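Local coordinates for protein peptidyl-prolyl cis-trans isomerase (Hirschia baltica, PDB 5EX2) that probably catalyses the cis-trans isomerisation of peptide bonds preceding proline, as a cyclophilin-type folding helper of the periplasm, at residues 76-81 against 168-173; 95-100 against 146-151. All coordinates share one frame; numbering follows the deposited sequence. Where two conformers were deposited one is given.

After an N-terminal helix and a strand of a separate small sheet, the chain builds part of the eight-stranded cyclophilin barrel, and at the end of strand 73-76 it enters interaction 1. Residues 76-81 leave the barrel for helix 79-83 and meet residues 168-173 at the entry to strand 171-174, so this contact closes a loop of 86 intervening residues. Interaction 2 lies wholly within that loop: 95-100 and 146-151 pair in a separate antiparallel sheet and close a shorter loop of 45 residues, which contains the remaining strands of that sheet. The contacts are therefore nested and do not cross. Their centres lie about 22 Å apart, yet they touch through packing of Phe-172 on His-151.

Interaction 1 of 2, residues 76-81 against 168-173; sequences GGDIAA and KDQFFL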
ATOM      1  N   GLY A  76     -11.642   0.191   8.138  1.00  8.95           N
ATOM      2  CA  GLY A  76     -12.759  -0.682   7.811  1.00  9.65           C
ATOM      3  C   GLY A  76     -12.420  -2.120   8.125  1.00 10.28           C
ATOM      4  O   GLY A  76     -11.472  -2.406   8.860  1.00  9.90           O
ATOM      5  N   GLY A  77     -13.206  -3.029   7.572  1.00  9.08           N
ATOM      6  CA  GLY A  77     -12.893  -4.433   7.657  1.00  8.51           C
ATOM      7  C   GLY A  77     -13.260  -5.160   8.937  1.00  8.32           C
ATOM      8  O   GLY A  77     -12.760  -6.258   9.171  1.00 10.51           O
ATOM      9  N   ASP A  78     -14.165  -4.608   9.737  1.00  9.49           N
ATOM     10  CA  ASP A  78     -14.607  -5.292  10.944  1.00 11.71           C
ATOM     11  C   ASP A  78     -15.707  -6.258  10.552  1.00 12.33           C
ATOM     12  O   ASP A  78     -16.889  -5.911  10.562  1.00 12.44           O
ATOM     13  CB  ASP A  78     -15.087  -4.291  11.989  1.00 12.53           C
ATOM     14  CG  ASP A  78     -15.437  -4.943  13.310  1.00 17.39           C
ATOM     15  OD1 ASP A  78     -15.287  -6.184  13.442  1.00 18.27           O
ATOM     16  OD2 ASP A  78     -15.866  -4.203  14.218  1.00 17.52           O
ATOM     17  N   ILE A  79     -15.301  -7.466  10.196  1.00  9.48           N
ATOM     18  CA  ILE A  79     -16.223  -8.451   9.654  1.00 11.13           C
ATOM     19  C   ILE A  79     -17.299  -8.818  10.665  1.00 12.20           C
ATOM     20  O   ILE A  79     -18.482  -8.902  10.313  1.00 12.53           O
ATOM     21  CB  ILE A  79     -15.455  -9.708   9.199  1.00 12.38           C
ATOM     22  CG1 ILE A  79     -14.594  -9.357   7.989  1.00 12.43           C
ATOM     23  CG2 ILE A  79     -16.412 -10.865   8.894  1.00 11.97           C
ATOM     24  CD1 ILE A  79     -13.640 -10.422   7.599  1.00 14.73           C
ATOM     25  N   ALA A  80     -16.925  -9.008  11.925  1.00 11.43           N
ATOM     26  CA  ALA A  80     -17.902  -9.441  12.917  1.00 14.80           C
ATOM     27  C   ALA A  80     -19.073  -8.469  13.028  1.00 12.24           C
ATOM     28  O   ALA A  80     -20.221  -8.881  13.196  1.00 13.84           O
ATOM     29  CB  ALA A  80     -17.235  -9.606  14.269  1.00 13.40           C
ATOM     30  N   ALA A  81     -18.788  -7.181  12.890  1.00 11.97           N
ATOM     31  CA  ALA A  81     -19.809  -6.163  13.091  1.00 15.71           C
ATOM     32  C   ALA A  81     -20.954  -6.271  12.083  1.00 16.30           C
ATOM     33  O   ALA A  81     -22.111  -5.980  12.425  1.00 18.32           O
ATOM     34  CB  ALA A  81     -19.191  -4.794  13.030  1.00 18.42           C
ATOM     35  N   LYS A 168      -5.990  -8.802  12.223  1.00 12.97           N
ATOM     36  CA  LYS A 168      -6.798  -9.926  11.756  1.00 12.80           C
ATOM     37  C   LYS A 168      -7.521  -9.601  10.469  1.00 12.89           C
ATOM     38  O   LYS A 168      -7.197 -10.158   9.423  1.00 12.99           O
ATOM     39  CB  LYS A 168      -7.805 -10.347  12.827  1.00 13.21           C
ATOM     40  CG  LYS A 168      -8.597 -11.587  12.434  1.00 14.58           C
ATOM     41  CD  LYS A 168      -9.453 -12.108  13.574  1.00 17.92           C
ATOM     42  CE  LYS A 168     -10.603 -11.180  13.895  1.00 17.53           C
ATOM     43  NZ  LYS A 168     -11.335 -11.669  15.100  1.00 21.76           N
ATOM     44  N   ASP A 169      -8.511  -8.713  10.549  1.00 11.95           N
ATOM     45  CA  ASP A 169      -9.312  -8.335   9.379  1.00  9.95           C
ATOM     46  C   ASP A 169      -9.354  -6.831   9.142  1.00  7.99           C
ATOM     47  O   ASP A 169      -9.287  -6.369   8.016  1.00  9.64           O
ATOM     48  CB  ASP A 169     -10.741  -8.878   9.505  1.00 11.17           C
ATOM     49  CG  ASP A 169     -11.398  -8.573  10.837  1.00 13.70           C
ATOM     50  OD1 ASP A 169     -10.762  -8.028  11.768  1.00 13.48           O
ATOM     51  OD2 ASP A 169     -12.592  -8.912  10.946  1.00 13.31           O
ATOM     52  N   GLN A 170      -9.434  -6.051  10.211  1.00  8.95           N
ATOM     53  CA  GLN A 170      -9.559  -4.610  10.062  1.00  9.63           C
ATOM     54  C   GLN A 170      -8.301  -4.008   9.491  1.00  8.70           C
ATOM     55  O   GLN A 170      -7.192  -4.371   9.887  1.00 10.16           O
ATOM     56  CB  GLN A 170      -9.888  -3.953  11.399  1.00 10.65           C
ATOM     57  CG  GLN A 170     -11.234  -4.372  11.929  1.00 10.61           C
ATOM     58  CD  GLN A 170     -11.624  -3.648  13.180  1.00 14.32           C
ATOM     59  OE1 GLN A 170     -11.625  -2.420  13.223  1.00 16.80           O
ATOM     60  NE2 GLN A 170     -11.969  -4.403  14.213  1.00 17.29           N
ATOM     61  N   PHE A 171      -8.486  -3.063   8.579  1.00 10.23           N
ATOM     62  CA  PHE A 171      -7.396  -2.425   7.857  1.00 10.67           C
ATOM     63  C   PHE A 171      -7.614  -0.926   7.860  1.00 12.42           C
ATOM     64  O   PHE A 171      -8.717  -0.451   8.152  1.00 10.00           O
ATOM     65  CB  PHE A 171      -7.341  -2.916   6.417  1.00  9.22           C
ATOM     66  CG  PHE A 171      -8.595  -2.625   5.673  1.00  9.64           C
ATOM     67  CD1 PHE A 171      -9.642  -3.520   5.679  1.00 10.04           C
ATOM     68  CD2 PHE A 171      -8.750  -1.414   5.026  1.00  9.57           C
ATOM     69  CE1 PHE A 171     -10.829  -3.217   5.029  1.00 10.37           C
ATOM     70  CE2 PHE A 171      -9.924  -1.104   4.378  1.00 11.66           C
ATOM     71  CZ  PHE A 171     -10.970  -2.006   4.383  1.00 12.17           C
ATOM     72  N   PHE A 172      -6.587  -0.148   7.591  0.62 10.56           N
ATOM     73  CA  PHE A 172      -6.855   1.251   7.359  0.62  9.45           C
ATOM     74  C   PHE A 172      -6.139   1.763   6.126  0.62  9.17           C
ATOM     75  O   PHE A 172      -5.031   1.339   5.756  0.62  6.82           O
ATOM     76  CB  PHE A 172      -6.573   2.100   8.589  0.62  7.67           C
ATOM     77  CG  PHE A 172      -5.236   1.917   9.179  0.62  7.11           C
ATOM     78  CD1 PHE A 172      -4.982   0.865  10.037  0.62 15.33           C
ATOM     79  CD2 PHE A 172      -4.243   2.838   8.936  0.62  9.91           C
ATOM     80  CE1 PHE A 172      -3.751   0.722  10.623  0.62  9.07           C
ATOM     81  CE2 PHE A 172      -3.011   2.701   9.518  0.62 10.00           C
ATOM     82  CZ  PHE A 172      -2.760   1.637  10.362  0.62 13.79           C
ATOM     83  N   LEU A 173      -6.844   2.686   5.500  1.00  8.47           N
ATOM     84  CA  LEU A 173      -6.411   3.382   4.293  1.00  8.14           C
ATOM     85  C   LEU A 173      -5.832   4.720   4.699  1.00  8.70           C
ATOM     86  O   LEU A 173      -6.535   5.549   5.292  1.00  8.26           O
ATOM     87  CB  LEU A 173      -7.585   3.601   3.343  1.00  9.01           C
ATOM     88  CG  LEU A 173      -8.404   2.363   3.001  1.00  9.75           C
ATOM     89  CD1 LEU A 173      -9.565   2.763   2.095  1.00  9.48           C
ATOM     90  CD2 LEU A 173      -7.560   1.288   2.323  1.00 11.09           C
TER
HETATM   91  O   HOH W   1     -14.215  -8.751  12.985  1.00 15.01           O
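Strand 73-76 ends at Gly-76, which forms an antiparallel hydrogen-bonded pair with Phe-171: Gly-76 N donates to Phe-171 O at 3.0 Å, and Phe-171 N returns a bond to Gly-76 O. The Phe-171 ring, CG in the crowded position between backbone N and carbonyl carbon, carries Gly-76 over one face. A side chain at Gly-77 would clash with CD1 of that ring and with Asp-169 O, and its positive phi (81°) also suits glycine. Asp-169 can be followed outward from the backbone. Its CB packs against Gly-77 O and, at 3.8 Å, Ile-79 CD1. Its CG takes the same crowded position (chi1 50°), which turns OD1 back to a weak bond from Gln-170 N. At the tip, OD2 receives Ile-79 N at 3.2 Å from above the carboxylate plane, and a water at 2.6 Å. That water also donates to Asp-78 OD1 and accepts from Ala-80 N. Replacing Asp-169 by an alanine would probably loosen the start of helix 79-83, since its bond to Ile-79 N and its hold on the water would go. Beside it, the Gln-170 amide stacks on the Asp-78 carboxylate, planes 9° apart, while Gln-170 OE1 is bound by Gln-75. With Asp-78 OD1 only 4.6 Å from Asp-169 OD2, the shared water donating to both carboxylates would help offset the repulsion of like charges at this barrel-to-helix turn.

Interaction 2 of 2, residues 95-100 against 146-151; sequences EFVFRR and ESWMPH
Glu-146 begins the 146-151 segment opposite Arg-99, as a non-hydrogen-bonded antiparallel pair. Its extended chain, CG anti to the backbone N (chi1 -174°), runs obliquely across Val-97, CG lying 3.7 Å from Val-97 CB, so that the CG methylene and the carboxylate lie along the branched valine. OE1 is joined to Arg-99 NH1 through one water rather than directly; the carboxylate's salt bridge is to Arg-183, and that of Arg-99 is to Asp-142. Ser-147 follows in a hydrogen-bonded pair with Phe-98. Phe-98 N donates to Ser-147 O at 2.8 Å in the carbonyl plane, and Ser-147 N donates to Phe-98 O nearly along the C=O axis. Small enough to sit under an aromatic ring, Ser-147 sets CB over one face of Phe-98, 4.0 Å from the centroid, in a CH-pi contact. Its OG accepts a straight bond (162°) from Arg-100 NE at 2.9 Å, in the guanidinium plane, and is also bonded to Thr-131. Trp-148 places CB 3.5 Å from Phe-96 O and CE3 against Val-97 CG1. At Met-149, where the strand has ended, backbone N reaches Phe-96 O through a water. Strand 98-100 is an outer strand of its five-stranded sheet, with 145-148 between it and 127-132, while Arg-100, salt-bridged to Asp-134, has its side chain about 8 Å from that of Glu-135, which with Gln-115 and Gln-133 binds a magnesium ion.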
ATOM      1  N   GLU A  95       3.976  -7.519  11.590  1.00 11.82           N
ATOM      2  CA  GLU A  95       5.049  -7.418  10.619  1.00 12.56           C
ATOM      3  C   GLU A  95       5.301  -5.937  10.426  1.00  8.45           C
ATOM      4  O   GLU A  95       4.847  -5.341   9.440  1.00 12.27           O
ATOM      5  CB  GLU A  95       4.683  -8.087   9.288  1.00 12.19           C
ATOM      6  CG  GLU A  95       4.713  -9.598   9.306  1.00 14.11           C
ATOM      7  CD  GLU A  95       4.252 -10.195   7.992  1.00 13.79           C
ATOM      8  OE1 GLU A  95       3.158  -9.808   7.516  1.00 12.91           O
ATOM      9  OE2 GLU A  95       4.973 -11.055   7.434  1.00 15.65           O
ATOM     10  N   PHE A  96       6.032  -5.332  11.352  1.00 10.34           N
ATOM     11  CA  PHE A  96       6.170  -3.886  11.360  1.00  9.55           C
ATOM     12  C   PHE A  96       7.402  -3.419  10.597  1.00 10.74           C
ATOM     13  O   PHE A  96       7.485  -2.267  10.173  1.00 10.80           O
ATOM     14  CB  PHE A  96       6.249  -3.367  12.795  1.00 11.90           C
ATOM     15  CG  PHE A  96       5.099  -3.798  13.684  1.00 10.93           C
ATOM     16  CD1 PHE A  96       3.843  -4.053  13.187  1.00 10.23           C
ATOM     17  CD2 PHE A  96       5.304  -3.941  15.045  1.00 12.30           C
ATOM     18  CE1 PHE A  96       2.820  -4.441  14.048  1.00 12.46           C
ATOM     19  CE2 PHE A  96       4.279  -4.323  15.895  1.00 15.97           C
ATOM     20  CZ  PHE A  96       3.043  -4.578  15.387  1.00 14.51           C
ATOM     21  N   VAL A  97       8.366  -4.316  10.472  1.00  9.67           N
ATOM     22  CA  VAL A  97       9.584  -4.048   9.718  1.00  8.80           C
ATOM     23  C   VAL A  97       9.934  -5.310   8.956  1.00 10.02           C
ATOM     24  O   VAL A  97       9.401  -6.383   9.243  1.00 12.72           O
ATOM     25  CB  VAL A  97      10.771  -3.647  10.625  1.00 12.04           C
ATOM     26  CG1 VAL A  97      10.461  -2.394  11.414  1.00 14.71           C
ATOM     27  CG2 VAL A  97      11.147  -4.780  11.570  1.00 13.92           C
ATOM     28  N   PHE A  98      10.821  -5.191   7.978  1.00 10.49           N
ATOM     29  CA  PHE A  98      11.351  -6.359   7.310  1.00 11.51           C
ATOM     30  C   PHE A  98      12.861  -6.233   7.227  1.00 11.40           C
ATOM     31  O   PHE A  98      13.412  -5.138   7.310  1.00 12.04           O
ATOM     32  CB  PHE A  98      10.714  -6.562   5.924  1.00  9.44           C
ATOM     33  CG  PHE A  98      11.009  -5.494   4.910  1.00 10.64           C
ATOM     34  CD1 PHE A  98      10.387  -4.261   4.969  1.00 12.68           C
ATOM     35  CD2 PHE A  98      11.855  -5.759   3.843  1.00 12.48           C
ATOM     36  CE1 PHE A  98      10.632  -3.297   4.005  1.00 10.88           C
ATOM     37  CE2 PHE A  98      12.104  -4.799   2.886  1.00 12.34           C
ATOM     38  CZ  PHE A  98      11.493  -3.567   2.965  1.00 10.79           C
ATOM     39  N   ARG A  99      13.516  -7.383   7.110  1.00 11.00           N
ATOM     40  CA  ARG A  99      14.963  -7.469   6.967  1.00 10.34           C
ATOM     41  C   ARG A  99      15.289  -7.389   5.489  1.00 10.71           C
ATOM     42  O   ARG A  99      14.980  -8.320   4.739  1.00 12.56           O
ATOM     43  CB  ARG A  99      15.496  -8.775   7.539  1.00 10.16           C
ATOM     44  CG  ARG A  99      15.137  -9.030   8.988  1.00 14.40           C
ATOM     45  CD  ARG A  99      15.761  -8.019   9.893  1.00 14.53           C
ATOM     46  NE  ARG A  99      17.213  -8.038   9.780  1.00 14.35           N
ATOM     47  CZ  ARG A  99      18.008  -7.136  10.338  1.00 15.94           C
ATOM     48  NH1 ARG A  99      17.463  -6.159  11.045  1.00 15.90           N
ATOM     49  NH2 ARG A  99      19.333  -7.205  10.179  1.00 16.62           N
ATOM     50  N   ARG A 100      15.877  -6.277   5.074  1.00  9.77           N
ATOM     51  CA  ARG A 100      16.151  -6.016   3.674  1.00 10.11           C
ATOM     52  C   ARG A 100      17.623  -6.240   3.329  1.00  9.28           C
ATOM     53  O   ARG A 100      18.510  -5.738   4.024  1.00  9.66           O
ATOM     54  CB  ARG A 100      15.728  -4.595   3.363  1.00  8.38           C
ATOM     55  CG  ARG A 100      15.864  -4.215   1.907  1.00 10.00           C
ATOM     56  CD  ARG A 100      15.430  -2.775   1.630  1.00 11.20           C
ATOM     57  NE  ARG A 100      16.245  -1.819   2.363  1.00 11.88           N
ATOM     58  CZ  ARG A 100      17.376  -1.290   1.918  1.00  9.68           C
ATOM     59  NH1 ARG A 100      17.840  -1.588   0.707  1.00 11.66           N
ATOM     60  NH2 ARG A 100      18.054  -0.463   2.692  1.00 10.73           N
ATOM     61  N   GLU A 146      17.271  -3.271   8.779  1.00  9.50           N
ATOM     62  CA  GLU A 146      15.869  -3.066   9.066  1.00 10.75           C
ATOM     63  C   GLU A 146      15.273  -1.998   8.151  1.00  9.14           C
ATOM     64  O   GLU A 146      15.819  -0.902   8.005  1.00 10.14           O
ATOM     65  CB  GLU A 146      15.704  -2.675  10.529  1.00  9.83           C
ATOM     66  CG  GLU A 146      14.269  -2.576  10.975  1.00 11.18           C
ATOM     67  CD  GLU A 146      14.144  -2.406  12.454  1.00 15.48           C
ATOM     68  OE1 GLU A 146      14.370  -3.394  13.177  1.00 17.23           O
ATOM     69  OE2 GLU A 146      13.786  -1.294  12.880  1.00 17.32           O
ATOM     70  N   SER A 147      14.144  -2.331   7.534  1.00  9.54           N
ATOM     71  CA  SER A 147      13.418  -1.382   6.698  1.00  7.60           C
ATOM     72  C   SER A 147      11.926  -1.500   6.959  1.00  8.69           C
ATOM     73  O   SER A 147      11.481  -2.470   7.543  1.00  9.27           O
ATOM     74  CB  SER A 147      13.711  -1.624   5.227  1.00  8.61           C
ATOM     75  OG  SER A 147      15.118  -1.573   4.975  1.00  9.02           O
ATOM     76  N   TRP A 148      11.168  -0.501   6.541  1.00  8.95           N
ATOM     77  CA  TRP A 148       9.720  -0.549   6.710  1.00  8.57           C
ATOM     78  C   TRP A 148       9.054   0.315   5.654  1.00  9.16           C
ATOM     79  O   TRP A 148       9.708   1.129   5.015  1.00  8.70           O
ATOM     80  CB  TRP A 148       9.328  -0.110   8.132  1.00  8.97           C
ATOM     81  CG  TRP A 148       9.880   1.222   8.579  1.00  9.89           C
ATOM     82  CD1 TRP A 148       9.216   2.422   8.580  1.00  8.97           C
ATOM     83  CD2 TRP A 148      11.190   1.486   9.122  1.00  9.91           C
ATOM     84  NE1 TRP A 148      10.031   3.402   9.087  1.00 10.24           N
ATOM     85  CE2 TRP A 148      11.248   2.860   9.406  1.00 10.75           C
ATOM     86  CE3 TRP A 148      12.316   0.695   9.379  1.00 10.75           C
ATOM     87  CZ2 TRP A 148      12.385   3.463   9.941  1.00 14.71           C
ATOM     88  CZ3 TRP A 148      13.453   1.302   9.902  1.00 12.23           C
ATOM     89  CH2 TRP A 148      13.473   2.668  10.177  1.00 13.75           C
ATOM     90  N   MET A 149       7.754   0.115   5.445  1.00  7.77           N
ATOM     91  CA  MET A 149       7.009   0.960   4.547  1.00  8.50           C
ATOM     92  C   MET A 149       6.293   2.000   5.379  1.00 11.49           C
ATOM     93  O   MET A 149       5.310   1.676   6.063  1.00  8.51           O
ATOM     94  CB  MET A 149       6.014   0.150   3.721  1.00  8.45           C
ATOM     95  CG  MET A 149       5.132   1.018   2.852  1.00  9.31           C
ATOM     96  SD  MET A 149       4.401   0.119   1.469  1.00 11.13           S
ATOM     97  CE  MET A 149       3.336  -1.039   2.303  1.00 11.17           C
ATOM     98  N   PRO A 150       6.775   3.243   5.336  1.00  7.72           N
ATOM     99  CA  PRO A 150       6.172   4.264   6.196  1.00  8.92           C
ATOM    100  C   PRO A 150       4.757   4.596   5.789  1.00  8.31           C
ATOM    101  O   PRO A 150       4.376   4.375   4.644  1.00  8.67           O
ATOM    102  CB  PRO A 150       7.088   5.466   5.994  1.00  7.73           C
ATOM    103  CG  PRO A 150       7.660   5.277   4.652  1.00 12.60           C
ATOM    104  CD  PRO A 150       7.879   3.796   4.536  1.00 10.35           C
ATOM    105  N   HIS A 151       3.994   5.119   6.738  1.00  8.53           N
ATOM    106  CA  HIS A 151       2.586   5.349   6.531  1.00  8.36           C
ATOM    107  C   HIS A 151       2.343   6.692   5.833  1.00  8.58           C
ATOM    108  O   HIS A 151       1.759   7.620   6.384  1.00  9.92           O
ATOM    109  CB  HIS A 151       1.871   5.227   7.874  1.00  9.90           C
ATOM    110  CG  HIS A 151       1.800   3.812   8.368  1.00  8.73           C
ATOM    111  ND1 HIS A 151       2.878   3.144   8.898  1.00  9.11           N
ATOM    112  CD2 HIS A 151       0.771   2.936   8.381  1.00  8.28           C
ATOM    113  CE1 HIS A 151       2.509   1.912   9.220  1.00  8.03           C
ATOM    114  NE2 HIS A 151       1.236   1.761   8.913  1.00  8.32           N
TER
HETATM  115  O   HOH W   2       6.667  -1.777   7.229  1.00 15.77           O
HETATM  116  O   HOH W   3      14.949  -5.885  12.263  1.00 17.67           O